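Local coordinates for CdiA-CT toxin, Conserved domain protein (Yersinia pseudotuberculosis serotype O:3, PDB 4ZQU) that is the toxin domain of a contact-dependent growth inhibition system, probably acting as a nuclease, and is bound by its cognate immunity protein, at residues 31-42 with 82-93. Sequence-based numbering, arbitrary orientation.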
loop_
_atom_site.group_PDB
_atom_site.type_symbol
_atom_site.label_atom_id
_atom_site.label_comp_id
_atom_site.label_asym_id
_atom_site.label_seq_id
_atom_site.Cartn_x
_atom_site.Cartn_y
_atom_site.Cartn_z
ATOM N N THR A 31 -3.034 12.951 5.780
ATOM C CA THR A 31 -4.425 13.254 5.439
ATOM C C THR A 31 -5.138 12.105 4.725
ATOM O O THR A 31 -6.357 11.974 4.826
ATOM C CB THR A 31 -4.534 14.512 4.553
ATOM O OG1 THR A 31 -4.098 14.209 3.222
ATOM C CG2 THR A 31 -3.699 15.643 5.125
ATOM N N GLY A 32 -4.390 11.283 3.999
ATOM C CA GLY A 32 -4.972 10.132 3.334
ATOM C C GLY A 32 -5.342 10.383 1.887
ATOM O O GLY A 32 -5.991 9.556 1.248
ATOM N N ALA A 33 -4.932 11.535 1.370
ATOM C CA ALA A 33 -5.155 11.866 -0.029
ATOM C C ALA A 33 -4.199 11.080 -0.916
ATOM O O ALA A 33 -2.984 11.170 -0.748
ATOM C CB ALA A 33 -4.980 13.354 -0.251
ATOM N N VAL A 34 -4.738 10.301 -1.851
ATOM C CA VAL A 34 -3.885 9.583 -2.795
ATOM C C VAL A 34 -3.834 10.307 -4.134
ATOM O O VAL A 34 -4.813 10.918 -4.564
ATOM C CB VAL A 34 -4.352 8.127 -3.026
ATOM C CG1 VAL A 34 -4.337 7.352 -1.730
ATOM C CG2 VAL A 34 -5.732 8.089 -3.648
ATOM N N VAL A 35 -2.678 10.244 -4.782
ATOM C CA VAL A 35 -2.497 10.876 -6.076
ATOM C C VAL A 35 -1.915 9.893 -7.082
ATOM O O VAL A 35 -0.917 9.226 -6.809
ATOM C CB VAL A 35 -1.574 12.107 -5.983
ATOM C CG1 VAL A 35 -1.315 12.683 -7.366
ATOM C CG2 VAL A 35 -2.179 13.160 -5.072
ATOM N N SER A 36 -2.551 9.800 -8.244
ATOM C CA SER A 36 -2.009 9.018 -9.346
ATOM C C SER A 36 -1.501 9.942 -10.446
ATOM O O SER A 36 -2.272 10.705 -11.030
ATOM C CB SER A 36 -3.057 8.063 -9.905
ATOM O OG SER A 36 -2.502 7.285 -10.951
ATOM N N ALA A 37 -0.201 9.870 -10.717
ATOM C CA ALA A 37 0.431 10.713 -11.725
ATOM C C ALA A 37 0.459 10.020 -13.079
ATOM O O ALA A 37 1.260 9.113 -13.307
ATOM C CB ALA A 37 1.845 11.088 -11.294
ATOM N N LYS A 38 -0.421 10.452 -13.975
ATOM C CA LYS A 38 -0.471 9.910 -15.326
ATOM C C LYS A 38 -0.003 10.959 -16.327
ATOM O O LYS A 38 -0.320 12.140 -16.193
ATOM C CB LYS A 38 -1.888 9.436 -15.666
ATOM C CG LYS A 38 -2.025 8.804 -17.049
ATOM C CD LYS A 38 -3.444 8.316 -17.317
ATOM C CE LYS A 38 -3.604 7.855 -18.760
ATOM N NZ LYS A 38 -2.712 6.707 -19.085
ATOM N N SER A 39 0.755 10.529 -17.327
ATOM C CA SER A 39 1.282 11.452 -18.324
ATOM C C SER A 39 1.113 10.923 -19.741
ATOM O O SER A 39 1.312 9.740 -20.005
ATOM C CB SER A 39 2.760 11.741 -18.057
ATOM O OG SER A 39 3.293 12.612 -19.041
ATOM N N LEU A 40 0.744 11.815 -20.649
ATOM C CA LEU A 40 0.663 11.487 -22.065
ATOM C C LEU A 40 1.601 12.389 -22.848
ATOM O O LEU A 40 1.425 13.603 -22.854
ATOM C CB LEU A 40 -0.767 11.645 -22.572
ATOM C CG LEU A 40 -1.795 10.693 -21.966
ATOM C CD1 LEU A 40 -3.200 11.196 -22.227
ATOM C CD2 LEU A 40 -1.613 9.298 -22.535
ATOM N N ASP A 41 2.607 11.810 -23.495
ATOM C CA ASP A 41 3.519 12.621 -24.293
ATOM C C ASP A 41 2.975 12.796 -25.710
ATOM O O ASP A 41 1.922 12.253 -26.050
ATOM C CB ASP A 41 4.934 12.021 -24.312
ATOM C CG ASP A 41 4.966 10.575 -24.778
ATOM O OD1 ASP A 41 4.156 10.192 -25.646
ATOM O OD2 ASP A 41 5.824 9.819 -24.277
ATOM N N THR A 42 3.698 13.559 -26.523
ATOM C CA THR A 42 3.250 13.905 -27.869
ATOM C C THR A 42 3.095 12.678 -28.761
ATOM O O THR A 42 2.183 12.610 -29.585
ATOM C CB THR A 42 4.223 14.888 -28.546
ATOM O OG1 THR A 42 5.527 14.298 -28.622
ATOM C CG2 THR A 42 4.304 16.187 -27.758
ATOM N N MET A 82 -7.779 3.865 4.543
ATOM C CA MET A 82 -6.805 4.921 4.803
ATOM C C MET A 82 -7.024 6.119 3.889
ATOM O O MET A 82 -6.669 7.246 4.226
ATOM C CB MET A 82 -5.382 4.393 4.611
ATOM C CG MET A 82 -5.077 3.100 5.345
ATOM S SD MET A 82 -3.576 2.313 4.723
ATOM C CE MET A 82 -3.500 0.840 5.736
ATOM N N ILE A 83 -7.611 5.860 2.727
ATOM C CA ILE A 83 -7.746 6.861 1.679
ATOM C C ILE A 83 -8.950 7.776 1.899
ATOM O O ILE A 83 -10.083 7.304 2.020
ATOM C CB ILE A 83 -7.864 6.182 0.306
ATOM C CG1 ILE A 83 -6.697 5.213 0.100
ATOM C CG2 ILE A 83 -7.930 7.219 -0.802
ATOM C CD1 ILE A 83 -6.810 4.370 -1.151
ATOM N N THR A 84 -8.702 9.083 1.946
ATOM C CA THR A 84 -9.776 10.052 2.166
ATOM C C THR A 84 -10.167 10.769 0.880
ATOM O O THR A 84 -11.288 11.260 0.751
ATOM C CB THR A 84 -9.386 11.106 3.223
ATOM O OG1 THR A 84 -8.179 11.765 2.826
ATOM C CG2 THR A 84 -9.184 10.452 4.581
ATOM N N SER A 85 -9.241 10.839 -0.068
ATOM C CA SER A 85 -9.541 11.419 -1.371
ATOM C C SER A 85 -8.656 10.805 -2.446
ATOM O O SER A 85 -7.544 10.356 -2.166
ATOM C CB SER A 85 -9.373 12.940 -1.344
ATOM O OG SER A 85 -8.047 13.302 -1.013
ATOM N N LYS A 86 -9.166 10.776 -3.673
ATOM C CA LYS A 86 -8.451 10.188 -4.797
ATOM C C LYS A 86 -8.335 11.194 -5.934
ATOM O O LYS A 86 -9.299 11.886 -6.260
ATOM C CB LYS A 86 -9.157 8.916 -5.278
ATOM C CG LYS A 86 -9.284 7.838 -4.211
ATOM C CD LYS A 86 -10.116 6.653 -4.682
ATOM C CE LYS A 86 -10.218 5.599 -3.586
ATOM N NZ LYS A 86 -11.053 4.431 -3.979
ATOM N N GLU A 87 -7.153 11.277 -6.532
ATOM C CA GLU A 87 -6.927 12.234 -7.607
ATOM C C GLU A 87 -5.985 11.705 -8.676
ATOM O O GLU A 87 -4.971 11.078 -8.374
ATOM C CB GLU A 87 -6.369 13.542 -7.049
ATOM C CG GLU A 87 -6.078 14.582 -8.117
ATOM C CD GLU A 87 -5.342 15.783 -7.579
ATOM O OE1 GLU A 87 -4.736 15.670 -6.492
ATOM O OE2 GLU A 87 -5.372 16.842 -8.239
ATOM N N VAL A 88 -6.326 11.965 -9.933
ATOM C CA VAL A 88 -5.417 11.681 -11.030
ATOM C C VAL A 88 -4.846 12.983 -11.580
ATOM O O VAL A 88 -5.587 13.850 -12.044
ATOM C CB VAL A 88 -6.107 10.909 -12.165
ATOM C CG1 VAL A 88 -5.100 10.581 -13.256
ATOM C CG2 VAL A 88 -6.752 9.641 -11.632
ATOM N N ARG A 89 -3.525 13.118 -11.503
ATOM C CA ARG A 89 -2.830 14.270 -12.065
ATOM C C ARG A 89 -2.376 13.951 -13.485
ATOM O O ARG A 89 -1.406 13.216 -13.688
ATOM C CB ARG A 89 -1.637 14.662 -11.193
ATOM C CG ARG A 89 -2.018 15.235 -9.838
ATOM C CD ARG A 89 -2.279 16.729 -9.919
ATOM N NE ARG A 89 -1.083 17.473 -10.314
ATOM C CZ ARG A 89 -0.143 17.889 -9.468
ATOM N NH1 ARG A 89 -0.254 17.635 -8.171
ATOM N NH2 ARG A 89 0.909 18.559 -9.921
ATOM N N LEU A 90 -3.086 14.510 -14.461
ATOM C CA LEU A 90 -2.889 14.157 -15.862
ATOM C C LEU A 90 -2.123 15.217 -16.641
ATOM O O LEU A 90 -2.520 16.380 -16.686
ATOM C CB LEU A 90 -4.243 13.911 -16.531
ATOM C CG LEU A 90 -4.218 13.456 -17.989
ATOM C CD1 LEU A 90 -3.665 12.042 -18.101
ATOM C CD2 LEU A 90 -5.607 13.545 -18.599
ATOM N N ALA A 91 -1.023 14.803 -17.263
ATOM C CA ALA A 91 -0.270 15.678 -18.148
ATOM C C ALA A 91 -0.632 15.391 -19.603
ATOM O O ALA A 91 -0.613 14.240 -20.037
ATOM C CB ALA A 91 1.222 15.510 -17.923
ATOM N N VAL A 92 -0.976 16.438 -20.347
ATOM C CA VAL A 92 -1.282 16.306 -21.769
ATOM C C VAL A 92 -0.456 17.297 -22.595
ATOM O O VAL A 92 -0.199 18.419 -22.157
ATOM C CB VAL A 92 -2.790 16.514 -22.054
ATOM C CG1 VAL A 92 -3.613 15.411 -21.399
ATOM C CG2 VAL A 92 -3.250 17.884 -21.583
ATOM N N PRO A 93 -0.025 16.875 -23.795
ATOM C CA PRO A 93 0.852 17.683 -24.646
ATOM C C PRO A 93 0.113 18.744 -25.456
ATOM O O PRO A 93 -1.107 18.868 -25.363
ATOM C CB PRO A 93 1.478 16.642 -25.571
ATOM C CG PRO A 93 0.429 15.606 -25.705
ATOM C CD PRO A 93 -0.307 15.560 -24.395
HETATM O O HOH W 1 -6.194 13.099 -3.835
#
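Thr84 OG1 donates to Thr31 O at 2.7 Å, and the backbone N of Thr84 reaches Gly32 O, in both cases from above the carbonyl plane. The hydroxyl gets there because OG1 lies between the backbone N and the carbonyl carbon (chi1 57°). Gly32 CA lies 3.5 Å from Met82 O in a CA-H...O contact. Further on, Val34 N donates to Ser85 O at 2.8 Å, while Val34 O takes only a weak bond from Glu87 N and is also reached by a water, 2.7 Å away. From Ser36 to Leu40 the ladder is regular. Ser36 N to Glu87 O is the straightest rung (173° at the hydrogen), and Arg89 O, which accepts from Lys38 N, has a second donor in Trp3 NE1. This is the parallel pairing of strands 33-39 and 85-92 in the middle of the mixed sheet, with helix 53-66 in the connection between them, consistent with the PD-(D/E)XK nuclease fold. On the face that meets this helix, Val34 CG2 lies beside Lys86 CG, 3.6 Å away, and the Val34 and Ile83 side chains cross at about a right angle, CG1 of Val34 meeting CG1 of Ile83. Leu90 CD1 lies against the Lys38 chain, 3.8 Å from its CG; with CG anti to the backbone N (chi1 -178°), that chain runs alongside Leu90 before NZ hydrogen-bonds Ser57 OG. Across the sheet, where helix 3-9 packs, Val35 CG1 touches Arg89 CG at 3.6 Å, and CG2 borders the Glu87 carboxylate, whose OE2 is hydrogen-bonded to Thr119 OG1 of strand 117-122. Past the ladder, Pro93 CB meets Thr42 CG2 at 3.6 Å, next to Asp41, the N-cap of helix 42-47.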